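Local coordinates for Esterase/lipase-like protein (Caldicellulosiruptor lactoaceticus 6A, PDB 6A6O), which hydrolyses acetyl esters and xylosides, a bifunctional enzyme with acetyl esterase and 1,4-beta-xylosidase activity, at residues S133-H137 with P172-L176. Sequence-based numbering, arbitrary orientation.
Sequences SAGGH and PVISL
The imidazole of H137 turns one edge to the 172-176 backbone: the carbonyl oxygens of V173 and I174 both lie near the ring plane, with H137 CD2 3.5 Å from V173 O and 3.7 Å from I174 O. L176 approaches the ring obliquely, its CD2 3.9 Å from H137 NE2, and the two side chains cross at about a right angle. With CG anti to the backbone N (chi1 -175°), the ring reaches out beside V173, whose CG1 lies 3.8 Å from H137 CB. Both ring nitrogens are hydrogen-bonded beyond these segments, ND1 with Y65 OH and NE2 with L201 O, which fixes the rotation of the imidazole. Replacing this histidine by an alanine is likely to leave Y65 OH and L201 O without their imidazole partner and to open a gap beside L176 CD2 and V173 CG1.

S133, with a positive phi of 57°, occupies the strained turn between strand 127-132 and helix 134-142. This geometry and the GxSxG pattern match the nucleophile elbow of alpha/beta-hydrolases, and the hydrogen bond between S133 OG and H254 NE2 is consistent with a Ser-His-Asp triad completed by D222. S133 O accepts from the backbone N-H groups of H137, in the first helical turn, and V173, in the loop after strand 167-170, with a weaker bond from G136 N. The V173 N to S133 O bond is 3.1 Å long; its N-H points fairly directly at the oxygen, although the donor stands 60° out of the carbonyl plane. V173 CG2 sits 3.9 Å from A134 N, while P172 CB lies 4.1 Å from G136 C. A CB placed at G136 would run into P172 CB, so the lack of a side chain there lets the two segments come this close.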
ATOM      1  N   SER A 133      -6.477   4.777   3.544  1.00 23.59           N
ATOM      2  CA  SER A 133      -7.753   5.087   2.875  1.00 26.93           C
ATOM      3  C   SER A 133      -7.778   4.424   1.500  1.00 24.76           C
ATOM      4  O   SER A 133      -7.662   3.188   1.427  1.00 23.22           O
ATOM      5  CB  SER A 133      -7.943   6.613   2.878  1.00 26.09           C
ATOM      6  OG  SER A 133      -9.250   6.942   2.432  1.00 29.81           O
ATOM      7  N   ALA A 134      -7.928   5.165   0.396  1.00 23.84           N
ATOM      8  CA  ALA A 134      -7.866   4.539  -0.923  1.00 22.41           C
ATOM      9  C   ALA A 134      -6.503   3.897  -1.185  1.00 22.69           C
ATOM     10  O   ALA A 134      -6.417   2.913  -1.923  1.00 22.72           O
ATOM     11  CB  ALA A 134      -8.182   5.563  -2.014  1.00 25.79           C
ATOM     12  N   GLY A 135      -5.425   4.459  -0.620  1.00 22.87           N
ATOM     13  CA  GLY A 135      -4.139   3.782  -0.671  1.00 19.38           C
ATOM     14  C   GLY A 135      -4.140   2.468   0.088  1.00 23.53           C
ATOM     15  O   GLY A 135      -3.430   1.526  -0.284  1.00 23.04           O
ATOM     16  N   GLY A 136      -4.929   2.383   1.162  1.00 21.31           N
ATOM     17  CA  GLY A 136      -5.081   1.103   1.843  1.00 20.75           C
ATOM     18  C   GLY A 136      -5.887   0.117   1.027  1.00 22.64           C
ATOM     19  O   GLY A 136      -5.631  -1.092   1.065  1.00 23.17           O
ATOM     20  N   HIS A 137      -6.875   0.610   0.284  1.00 21.39           N
ATOM     21  CA  HIS A 137      -7.519  -0.243  -0.708  1.00 21.20           C
ATOM     22  C   HIS A 137      -6.486  -0.826  -1.662  1.00 22.68           C
ATOM     23  O   HIS A 137      -6.401  -2.047  -1.850  1.00 23.22           O
ATOM     24  CB  HIS A 137      -8.568   0.556  -1.478  1.00 21.49           C
ATOM     25  CG  HIS A 137      -9.363  -0.271  -2.433  1.00 22.20           C
ATOM     26  ND1 HIS A 137      -9.365  -0.045  -3.794  1.00 25.62           N
ATOM     27  CD2 HIS A 137     -10.181  -1.331  -2.224  1.00 23.52           C
ATOM     28  CE1 HIS A 137     -10.146  -0.935  -4.383  1.00 25.36           C
ATOM     29  NE2 HIS A 137     -10.664  -1.717  -3.453  1.00 24.21           N
ATOM     30  N   PRO A 172      -8.607   1.802   5.991  1.00 20.82           N
ATOM     31  CA  PRO A 172      -8.687   1.450   4.568  1.00 19.58           C
ATOM     32  C   PRO A 172     -10.094   1.415   3.985  1.00 20.02           C
ATOM     33  O   PRO A 172     -11.056   0.975   4.621  1.00 22.67           O
ATOM     34  CB  PRO A 172      -8.084   0.037   4.532  1.00 21.31           C
ATOM     35  CG  PRO A 172      -8.470  -0.525   5.876  1.00 20.02           C
ATOM     36  CD  PRO A 172      -8.257   0.632   6.818  1.00 21.34           C
ATOM     37  N   VAL A 173     -10.186   1.888   2.740  1.00 21.76           N
ATOM     38  CA  VAL A 173     -11.237   1.469   1.826  1.00 21.02           C
ATOM     39  C   VAL A 173     -11.019  -0.003   1.507  1.00 21.07           C
ATOM     40  O   VAL A 173      -9.917  -0.397   1.124  1.00 21.25           O
ATOM     41  CB  VAL A 173     -11.185   2.335   0.559  1.00 22.46           C
ATOM     42  CG1 VAL A 173     -12.079   1.787  -0.537  1.00 23.09           C
ATOM     43  CG2 VAL A 173     -11.532   3.801   0.908  1.00 24.44           C
ATOM     44  N   ILE A 174     -12.052  -0.829   1.692  1.00 19.64           N
ATOM     45  CA  ILE A 174     -11.890  -2.273   1.506  1.00 23.03           C
ATOM     46  C   ILE A 174     -12.990  -2.775   0.587  1.00 21.67           C
ATOM     47  O   ILE A 174     -12.728  -3.384  -0.464  1.00 20.98           O
ATOM     48  CB  ILE A 174     -11.919  -3.028   2.856  1.00 20.08           C
ATOM     49  CG1 ILE A 174     -10.660  -2.741   3.685  1.00 19.99           C
ATOM     50  CG2 ILE A 174     -12.061  -4.542   2.642  1.00 22.51           C
ATOM     51  CD1 ILE A 174      -9.345  -3.280   3.087  1.00 21.84           C
ATOM     52  N   SER A 175     -14.232  -2.523   0.985  1.00 21.15           N
ATOM     53  CA  SER A 175     -15.401  -2.945   0.232  1.00 21.63           C
ATOM     54  C   SER A 175     -15.815  -1.876  -0.778  1.00 22.52           C
ATOM     55  O   SER A 175     -15.817  -0.676  -0.474  1.00 24.45           O
ATOM     56  CB  SER A 175     -16.556  -3.237   1.192  1.00 22.85           C
ATOM     57  OG  SER A 175     -17.756  -3.471   0.487  1.00 25.08           O
ATOM     58  N   LEU A 176     -16.182  -2.318  -1.976  1.00 21.26           N
ATOM     59  CA  LEU A 176     -16.611  -1.410  -3.032  1.00 22.02           C
ATOM     60  C   LEU A 176     -18.126  -1.229  -3.005  1.00 25.28           C
ATOM     61  O   LEU A 176     -18.650  -0.219  -3.474  1.00 23.74           O
ATOM     62  CB  LEU A 176     -16.168  -1.931  -4.401  1.00 21.99           C
ATOM     63  CG  LEU A 176     -14.737  -1.594  -4.822  1.00 25.32           C
ATOM     64  CD1 LEU A 176     -14.646  -1.420  -6.331  1.00 26.03           C
ATOM     65  CD2 LEU A 176     -14.244  -0.347  -4.104  1.00 25.12           C
TER